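Tumour necrosis factor receptor (Ectromelia virus, PDB 3ON9) probably blunts host defence by binding host tumour necrosis factor and chemokines outside cells, and is represented here by its SECRET domain, a beta-sandwich. Local coordinates at residues N84-L98 against T112-V125. Residues are numbered along the deposited sequence; the frame is centred on the assembly and turned at random.
Sequences NLEIKCNSGRESRQL and TVTVVGDCLSNLDV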
ATOM      1  N   ASN A  84      -3.907   0.367   7.958  1.00 18.90           N
ATOM      2  CA  ASN A  84      -4.641   1.549   7.511  1.00 18.96           C
ATOM      3  C   ASN A  84      -3.802   2.307   6.510  1.00 17.48           C
ATOM      4  O   ASN A  84      -2.596   2.466   6.683  1.00 18.29           O
ATOM      5  CB  ASN A  84      -4.997   2.485   8.674  1.00 17.76           C
ATOM      6  CG  ASN A  84      -5.975   1.864   9.654  1.00 20.85           C
ATOM      7  OD1 ASN A  84      -6.819   1.036   9.278  1.00 22.80           O
ATOM      8  ND2 ASN A  84      -5.879   2.274  10.919  1.00 22.32           N
ATOM      9  N   LEU A  85      -4.446   2.801   5.468  1.00 16.61           N
ATOM     10  CA  LEU A  85      -3.744   3.492   4.409  1.00 14.87           C
ATOM     11  C   LEU A  85      -4.573   4.688   4.000  1.00 17.35           C
ATOM     12  O   LEU A  85      -5.770   4.560   3.779  1.00 17.73           O
ATOM     13  CB  LEU A  85      -3.616   2.551   3.211  1.00 19.95           C
ATOM     14  CG  LEU A  85      -2.654   2.932   2.105  1.00 18.87           C
ATOM     15  CD1 LEU A  85      -1.204   2.926   2.633  1.00 15.17           C
ATOM     16  CD2 LEU A  85      -2.809   1.964   0.936  1.00 21.17           C
ATOM     17  N   GLU A  86      -3.939   5.849   3.910  1.00 16.58           N
ATOM     18  CA  GLU A  86      -4.616   7.055   3.462  1.00 19.06           C
ATOM     19  C   GLU A  86      -3.819   7.686   2.338  1.00 16.88           C
ATOM     20  O   GLU A  86      -2.598   7.837   2.437  1.00 17.91           O
ATOM     21  CB  GLU A  86      -4.749   8.051   4.622  1.00 22.20           C
ATOM     22  CG  GLU A  86      -5.307   9.412   4.207  1.00 24.40           C
ATOM     23  CD  GLU A  86      -4.937  10.523   5.187  1.00 27.16           C
ATOM     24  OE1 GLU A  86      -5.796  10.877   6.026  1.00 21.79           O
ATOM     25  OE2 GLU A  86      -3.788  11.028   5.133  1.00 25.91           O
ATOM     26  N   ILE A  87      -4.512   8.022   1.250  1.00 14.50           N
ATOM     27  CA  ILE A  87      -3.910   8.764   0.154  1.00 15.85           C
ATOM     28  C   ILE A  87      -4.460  10.191   0.205  1.00 17.65           C
ATOM     29  O   ILE A  87      -5.668  10.409   0.034  1.00 19.21           O
ATOM     30  CB  ILE A  87      -4.214   8.102  -1.216  1.00 17.52           C
ATOM     31  CG1 ILE A  87      -3.621   6.681  -1.283  1.00 20.28           C
ATOM     32  CG2 ILE A  87      -3.662   8.959  -2.367  1.00 17.71           C
ATOM     33  CD1 ILE A  87      -4.464   5.589  -0.632  1.00 19.33           C
ATOM     34  N   LYS A  88      -3.575  11.155   0.450  1.00 15.98           N
ATOM     35  CA  LYS A  88      -3.979  12.549   0.663  1.00 16.43           C
ATOM     36  C   LYS A  88      -3.532  13.454  -0.477  1.00 17.29           C
ATOM     37  O   LYS A  88      -2.333  13.640  -0.696  1.00 16.87           O
ATOM     38  CB  LYS A  88      -3.422  13.060   2.001  1.00 17.00           C
ATOM     39  CG  LYS A  88      -3.486  14.582   2.199  1.00 18.99           C
ATOM     40  CD  LYS A  88      -4.926  15.086   2.214  1.00 20.22           C
ATOM     41  CE  LYS A  88      -5.046  16.456   2.885  1.00 21.27           C
ATOM     42  NZ  LYS A  88      -4.154  17.488   2.260  1.00 19.30           N
ATOM     43  N   CYS A  89      -4.512  13.996  -1.210  1.00 15.98           N
ATOM     44  CA  CYS A  89      -4.262  14.966  -2.274  1.00 16.42           C
ATOM     45  C   CYS A  89      -3.975  16.327  -1.677  1.00 18.43           C
ATOM     46  O   CYS A  89      -4.531  16.674  -0.647  1.00 19.58           O
ATOM     47  CB  CYS A  89      -5.493  15.128  -3.173  1.00 16.84           C
ATOM     48  SG  CYS A  89      -5.938  13.658  -4.152  1.00 18.74           S
ATOM     49  N   ASN A  90      -3.159  17.109  -2.370  1.00 17.53           N
ATOM     50  CA  ASN A  90      -2.730  18.402  -1.863  1.00 19.60           C
ATOM     51  C   ASN A  90      -3.855  19.269  -1.325  1.00 23.46           C
ATOM     52  O   ASN A  90      -3.748  19.804  -0.224  1.00 25.65           O
ATOM     53  CB  ASN A  90      -1.941  19.174  -2.919  1.00 18.85           C
ATOM     54  CG  ASN A  90      -1.476  20.511  -2.408  1.00 20.77           C
ATOM     55  OD1 ASN A  90      -0.518  20.593  -1.618  1.00 21.67           O
ATOM     56  ND2 ASN A  90      -2.161  21.569  -2.824  1.00 17.79           N
ATOM     57  N   SER A  91      -4.936  19.428  -2.076  1.00 23.37           N
ATOM     58  CA  SER A  91      -6.017  20.295  -1.613  0.54 25.94           C
ATOM     59  C   SER A  91      -7.297  19.522  -1.303  1.00 26.41           C
ATOM     60  O   SER A  91      -8.399  20.069  -1.378  1.00 27.76           O
ATOM     61  CB  SER A  91      -6.279  21.413  -2.624  0.54 27.46           C
ATOM     62  OG  SER A  91      -5.220  22.362  -2.605  0.54 28.58           O
ATOM     63  N   GLY A  92      -7.140  18.254  -0.942  1.00 21.53           N
ATOM     64  CA  GLY A  92      -8.274  17.418  -0.595  1.00 21.45           C
ATOM     65  C   GLY A  92      -9.068  17.933   0.588  1.00 23.23           C
ATOM     66  O   GLY A  92      -8.512  18.175   1.669  1.00 25.30           O
ATOM     67  N   ARG A  93     -10.373  18.076   0.392  1.00 25.68           N
ATOM     68  CA  ARG A  93     -11.232  18.697   1.394  1.00 31.01           C
ATOM     69  C   ARG A  93     -11.947  17.673   2.252  1.00 24.06           C
ATOM     70  O   ARG A  93     -12.240  17.935   3.415  1.00 27.41           O
ATOM     71  CB  ARG A  93     -12.269  19.611   0.727  1.00 37.75           C
ATOM     72  CG  ARG A  93     -11.681  20.823   0.012  1.00 43.02           C
ATOM     73  CD  ARG A  93     -12.778  21.725  -0.545  1.00 50.86           C
ATOM     74  NE  ARG A  93     -13.650  21.020  -1.482  1.00 55.21           N
ATOM     75  CZ  ARG A  93     -13.424  20.923  -2.789  1.00 60.00           C
ATOM     76  NH1 ARG A  93     -12.347  21.487  -3.320  1.00 58.11           N
ATOM     77  NH2 ARG A  93     -14.271  20.261  -3.567  1.00 61.46           N
ATOM     78  N   GLU A  94     -12.237  16.506   1.689  1.00 22.71           N
ATOM     79  CA  GLU A  94     -12.997  15.530   2.451  1.00 25.27           C
ATOM     80  C   GLU A  94     -12.544  14.105   2.202  1.00 26.31           C
ATOM     81  O   GLU A  94     -12.300  13.712   1.062  1.00 24.25           O
ATOM     82  CB  GLU A  94     -14.485  15.672   2.152  1.00 28.22           C
ATOM     83  CG  GLU A  94     -15.363  14.737   2.967  1.00 34.89           C
ATOM     84  CD  GLU A  94     -16.839  15.015   2.774  1.00 41.48           C
ATOM     85  OE1 GLU A  94     -17.636  14.054   2.773  1.00 42.83           O
ATOM     86  OE2 GLU A  94     -17.200  16.200   2.617  1.00 46.87           O
ATOM     87  N   SER A  95     -12.442  13.337   3.286  1.00 25.37           N
ATOM     88  CA  SER A  95     -12.030  11.939   3.220  1.00 21.79           C
ATOM     89  C   SER A  95     -13.189  11.033   2.807  1.00 22.52           C
ATOM     90  O   SER A  95     -14.367  11.358   3.005  1.00 24.56           O
ATOM     91  CB  SER A  95     -11.480  11.488   4.576  1.00 19.48           C
ATOM     92  OG  SER A  95     -12.504  11.517   5.562  1.00 22.51           O
ATOM     93  N   ARG A  96     -12.845   9.897   2.218  1.00 19.89           N
ATOM     94  CA  ARG A  96     -13.834   8.879   1.891  1.00 22.62           C
ATOM     95  C   ARG A  96     -13.170   7.516   1.900  1.00 22.37           C
ATOM     96  O   ARG A  96     -11.958   7.399   1.738  1.00 21.79           O
ATOM     97  CB  ARG A  96     -14.507   9.158   0.547  1.00 28.47           C
ATOM     98  CG  ARG A  96     -13.666   8.830  -0.659  1.00 25.24           C
ATOM     99  CD  ARG A  96     -14.473   9.054  -1.935  1.00 30.85           C
ATOM    100  NE  ARG A  96     -13.708   8.729  -3.134  1.00 33.76           N
ATOM    101  CZ  ARG A  96     -13.871   7.611  -3.838  1.00 40.38           C
ATOM    102  NH1 ARG A  96     -14.764   6.713  -3.452  1.00 33.71           N
ATOM    103  NH2 ARG A  96     -13.140   7.390  -4.926  1.00 42.96           N
ATOM    104  N   GLN A  97     -13.966   6.484   2.135  1.00 18.14           N
ATOM    105  CA  GLN A  97     -13.459   5.132   2.251  1.00 19.89           C
ATOM    106  C   GLN A  97     -13.616   4.396   0.929  1.00 19.28           C
ATOM    107  O   GLN A  97     -14.608   4.578   0.227  1.00 22.40           O
ATOM    108  CB  GLN A  97     -14.214   4.407   3.377  1.00 24.90           C
ATOM    109  CG  GLN A  97     -14.870   3.107   2.993  1.00 29.53           C
ATOM    110  CD  GLN A  97     -15.851   2.615   4.051  1.00 30.73           C
ATOM    111  OE1 GLN A  97     -15.522   2.548   5.228  1.00 27.34           O
ATOM    112  NE2 GLN A  97     -17.060   2.255   3.624  1.00 38.16           N
ATOM    113  N   LEU A  98     -12.616   3.589   0.591  1.00 16.19           N
ATOM    114  CA  LEU A  98     -12.690   2.678  -0.545  1.00 17.73           C
ATOM    115  C   LEU A  98     -13.126   1.303  -0.062  1.00 17.51           C
ATOM    116  O   LEU A  98     -12.801   0.886   1.053  1.00 20.39           O
ATOM    117  CB  LEU A  98     -11.335   2.569  -1.254  1.00 17.60           C
ATOM    118  CG  LEU A  98     -10.767   3.900  -1.764  1.00 18.84           C
ATOM    119  CD1 LEU A  98      -9.583   3.637  -2.676  1.00 20.26           C
ATOM    120  CD2 LEU A  98     -11.833   4.714  -2.482  1.00 20.08           C
ATOM    121  N   THR A 112      -8.224  -0.808   6.197  1.00 18.01           N
ATOM    122  CA  THR A 112      -9.028   0.305   5.699  1.00 18.28           C
ATOM    123  C   THR A 112      -8.175   1.141   4.777  1.00 19.09           C
ATOM    124  O   THR A 112      -6.978   1.342   5.023  1.00 20.75           O
ATOM    125  CB  THR A 112      -9.583   1.209   6.813  1.00 19.28           C
ATOM    126  OG1 THR A 112      -8.543   2.061   7.323  1.00 28.52           O
ATOM    127  CG2 THR A 112     -10.191   0.371   7.923  1.00 18.12           C
ATOM    128  N   VAL A 113      -8.796   1.610   3.704  1.00 17.23           N
ATOM    129  CA  VAL A 113      -8.137   2.442   2.719  1.00 16.87           C
ATOM    130  C   VAL A 113      -9.000   3.666   2.506  1.00 17.12           C
ATOM    131  O   VAL A 113     -10.204   3.554   2.243  1.00 16.75           O
ATOM    132  CB  VAL A 113      -7.961   1.702   1.388  1.00 18.73           C
ATOM    133  CG1 VAL A 113      -7.442   2.662   0.319  1.00 17.95           C
ATOM    134  CG2 VAL A 113      -7.025   0.500   1.575  1.00 17.99           C
ATOM    135  N   THR A 114      -8.386   4.832   2.646  1.00 17.02           N
ATOM    136  CA  THR A 114      -9.082   6.111   2.586  0.58 19.34           C
ATOM    137  C   THR A 114      -8.414   7.006   1.555  1.00 17.60           C
ATOM    138  O   THR A 114      -7.200   6.950   1.398  1.00 16.60           O
ATOM    139  CB  THR A 114      -9.010   6.820   3.950  0.58 20.30           C
ATOM    140  OG1 THR A 114      -9.808   6.105   4.899  0.58 23.32           O
ATOM    141  CG2 THR A 114      -9.504   8.261   3.845  0.58 20.20           C
ATOM    142  N   VAL A 115      -9.198   7.833   0.875  1.00 15.40           N
ATOM    143  CA  VAL A 115      -8.639   8.829  -0.039  1.00 16.63           C
ATOM    144  C   VAL A 115      -9.218  10.200   0.322  1.00 20.65           C
ATOM    145  O   VAL A 115     -10.390  10.302   0.704  1.00 18.86           O
ATOM    146  CB  VAL A 115      -8.911   8.474  -1.523  1.00 17.49           C
ATOM    147  CG1 VAL A 115     -10.417   8.296  -1.783  1.00 23.47           C
ATOM    148  CG2 VAL A 115      -8.317   9.517  -2.441  1.00 19.63           C
ATOM    149  N   VAL A 116      -8.388  11.239   0.234  1.00 17.25           N
ATOM    150  CA  VAL A 116      -8.793  12.599   0.577  1.00 16.54           C
ATOM    151  C   VAL A 116      -8.553  13.498  -0.638  1.00 15.90           C
ATOM    152  O   VAL A 116      -7.412  13.793  -1.000  1.00 17.27           O
ATOM    153  CB  VAL A 116      -8.037  13.140   1.829  1.00 16.20           C
ATOM    154  CG1 VAL A 116      -8.670  14.442   2.300  1.00 17.77           C
ATOM    155  CG2 VAL A 116      -8.041  12.104   2.976  1.00 18.03           C
ATOM    156  N   GLY A 117      -9.638  13.906  -1.288  1.00 18.10           N
ATOM    157  CA  GLY A 117      -9.540  14.686  -2.507  1.00 19.10           C
ATOM    158  C   GLY A 117      -9.789  13.869  -3.767  1.00 18.95           C
ATOM    159  O   GLY A 117      -9.861  12.643  -3.729  1.00 23.14           O
ATOM    160  N   ASP A 118      -9.896  14.562  -4.891  1.00 20.26           N
ATOM    161  CA  ASP A 118     -10.213  13.920  -6.153  1.00 22.86           C
ATOM    162  C   ASP A 118      -9.147  14.168  -7.214  1.00 21.91           C
ATOM    163  O   ASP A 118      -9.454  14.236  -8.411  1.00 22.42           O
ATOM    164  CB  ASP A 118     -11.582  14.393  -6.646  1.00 29.78           C
ATOM    165  CG  ASP A 118     -11.658  15.900  -6.810  1.00 37.59           C
ATOM    166  OD1 ASP A 118     -10.643  16.590  -6.559  1.00 42.34           O
ATOM    167  OD2 ASP A 118     -12.739  16.399  -7.193  1.00 51.02           O
ATOM    168  N   CYS A 119      -7.891  14.269  -6.783  1.00 19.11           N
ATOM    169  CA  CYS A 119      -6.793  14.583  -7.689  1.00 19.86           C
ATOM    170  C   CYS A 119      -6.412  13.406  -8.590  1.00 19.62           C
ATOM    171  O   CYS A 119      -5.722  13.589  -9.595  1.00 20.11           O
ATOM    172  CB  CYS A 119      -5.561  15.078  -6.915  1.00 18.66           C
ATOM    173  SG  CYS A 119      -4.782  13.862  -5.806  1.00 21.21           S
ATOM    174  N   LEU A 120      -6.863  12.204  -8.240  1.00 15.60           N
ATOM    175  CA  LEU A 120      -6.543  11.032  -9.065  1.00 19.48           C
ATOM    176  C   LEU A 120      -7.712  10.566  -9.919  1.00 17.98           C
ATOM    177  O   LEU A 120      -8.832  10.440  -9.432  1.00 21.00           O
ATOM    178  CB  LEU A 120      -6.063   9.860  -8.206  1.00 17.85           C
ATOM    179  CG  LEU A 120      -4.786  10.110  -7.398  1.00 17.45           C
ATOM    180  CD1 LEU A 120      -4.468   8.882  -6.554  1.00 19.36           C
ATOM    181  CD2 LEU A 120      -3.620  10.455  -8.311  1.00 17.76           C
ATOM    182  N   SER A 121      -7.437  10.296 -11.194  1.00 17.62           N
ATOM    183  CA  SER A 121      -8.426   9.679 -12.074  1.00 16.57           C
ATOM    184  C   SER A 121      -8.439   8.159 -11.895  1.00 18.40           C
ATOM    185  O   SER A 121      -9.464   7.521 -12.111  1.00 19.14           O
ATOM    186  CB  SER A 121      -8.155  10.053 -13.534  1.00 19.69           C
ATOM    187  OG  SER A 121      -6.965   9.473 -14.007  1.00 24.86           O
ATOM    188  N   ASN A 122      -7.307   7.582 -11.490  1.00 16.19           N
ATOM    189  CA  ASN A 122      -7.242   6.152 -11.193  1.00 13.87           C
ATOM    190  C   ASN A 122      -6.413   5.932  -9.943  1.00 15.22           C
ATOM    191  O   ASN A 122      -5.318   6.468  -9.833  1.00 16.34           O
ATOM    192  CB  ASN A 122      -6.573   5.351 -12.326  1.00 15.50           C
ATOM    193  CG  ASN A 122      -7.163   5.632 -13.696  1.00 19.89           C
ATOM    194  OD1 ASN A 122      -7.020   6.731 -14.236  1.00 19.89           O
ATOM    195  ND2 ASN A 122      -7.791   4.614 -14.292  1.00 18.21           N
ATOM    196  N   LEU A 123      -6.938   5.137  -9.019  1.00 15.99           N
ATOM    197  CA  LEU A 123      -6.219   4.787  -7.800  1.00 16.24           C
ATOM    198  C   LEU A 123      -6.477   3.319  -7.533  1.00 14.75           C
ATOM    199  O   LEU A 123      -7.629   2.907  -7.382  1.00 15.20           O
ATOM    200  CB  LEU A 123      -6.726   5.627  -6.625  1.00 15.73           C
ATOM    201  CG  LEU A 123      -6.262   5.233  -5.216  1.00 15.19           C
ATOM    202  CD1 LEU A 123      -4.721   5.201  -5.127  1.00 14.51           C
ATOM    203  CD2 LEU A 123      -6.845   6.169  -4.161  1.00 18.16           C
ATOM    204  N   ASP A 124      -5.409   2.528  -7.481  1.00 13.86           N
ATOM    205  CA  ASP A 124      -5.509   1.107  -7.168  1.00 14.09           C
ATOM    206  C   ASP A 124      -4.690   0.855  -5.912  1.00 14.49           C
ATOM    207  O   ASP A 124      -3.567   1.353  -5.790  1.00 14.25           O
ATOM    208  CB  ASP A 124      -4.920   0.249  -8.296  1.00 14.77           C
ATOM    209  CG  ASP A 124      -5.581   0.489  -9.636  1.00 16.27           C
ATOM    210  OD1 ASP A 124      -6.821   0.541  -9.699  1.00 17.85           O
ATOM    211  OD2 ASP A 124      -4.842   0.609 -10.629  1.00 16.07           O
ATOM    212  N   VAL A 125      -5.241   0.071  -4.993  1.00 14.42           N
ATOM    213  CA  VAL A 125      -4.514  -0.341  -3.806  1.00 15.54           C
ATOM    214  C   VAL A 125      -4.593  -1.857  -3.666  1.00 17.64           C
ATOM    215  O   VAL A 125      -5.655  -2.453  -3.856  1.00 15.65           O
ATOM    216  CB  VAL A 125      -5.098   0.325  -2.553  1.00 14.47           C
ATOM    217  CG1 VAL A 125      -4.442  -0.228  -1.296  1.00 16.89           C
ATOM    218  CG2 VAL A 125      -4.893   1.824  -2.648  1.00 14.81           C
TER
HETATM  219  O   HOH W   1      -7.409   4.334   5.809  1.00 24.91           O
HETATM  220  O   HOH W   2     -12.172  12.091  -1.085  1.00 31.37           O
HETATM  221  O   HOH W   3     -12.144  10.740  -3.599  1.00 37.91           O
HETATM  222  O   HOH W   4     -11.635   0.771   3.428  1.00 24.30           O
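V113 and V115 point from strand 112-116 into the core of the SECRET beta-sandwich, where L98 lies obliquely across both: its CD1 sits 3.8 Å from V113 CG1, its CD2 3.9 Å from V115 CG1. Strand 112-116 runs parallel to 84-89, their axes 10° apart, and antiparallel to 95-97, an outermost strand of the mixed sheet. The facing sheet supplies 122-125. L85 CD2 meets V125 CG1 tip to tip, at 3.5 Å, while I87 turns its CG1 branch to L123 and CG2 to L120.

The R96 side chain lies beside that of V115, pointing the same way. Its chi1 of 76°, which puts CG between backbone N and carbonyl carbon, brings CG to 3.5 Å from V115 CG1; the chain, extended as far as NE, then keeps along that methyl. L98 CD2 sits over one guanidinium face, toward the rim.

On the other face of the mixed sheet V116 is flanked by K88 CD against its CB and by S95 CB, 3.8 Å from its CG2. Where strand 84-89 ends, the disulfide from C89 to C119, in the loop after 112-116, ties the two segments covalently (chi3 -79°). Beside it C89 O takes two donors from opposite faces of its carbonyl plane, G92 N closing a type I turn and K88 NZ at 3.0 Å.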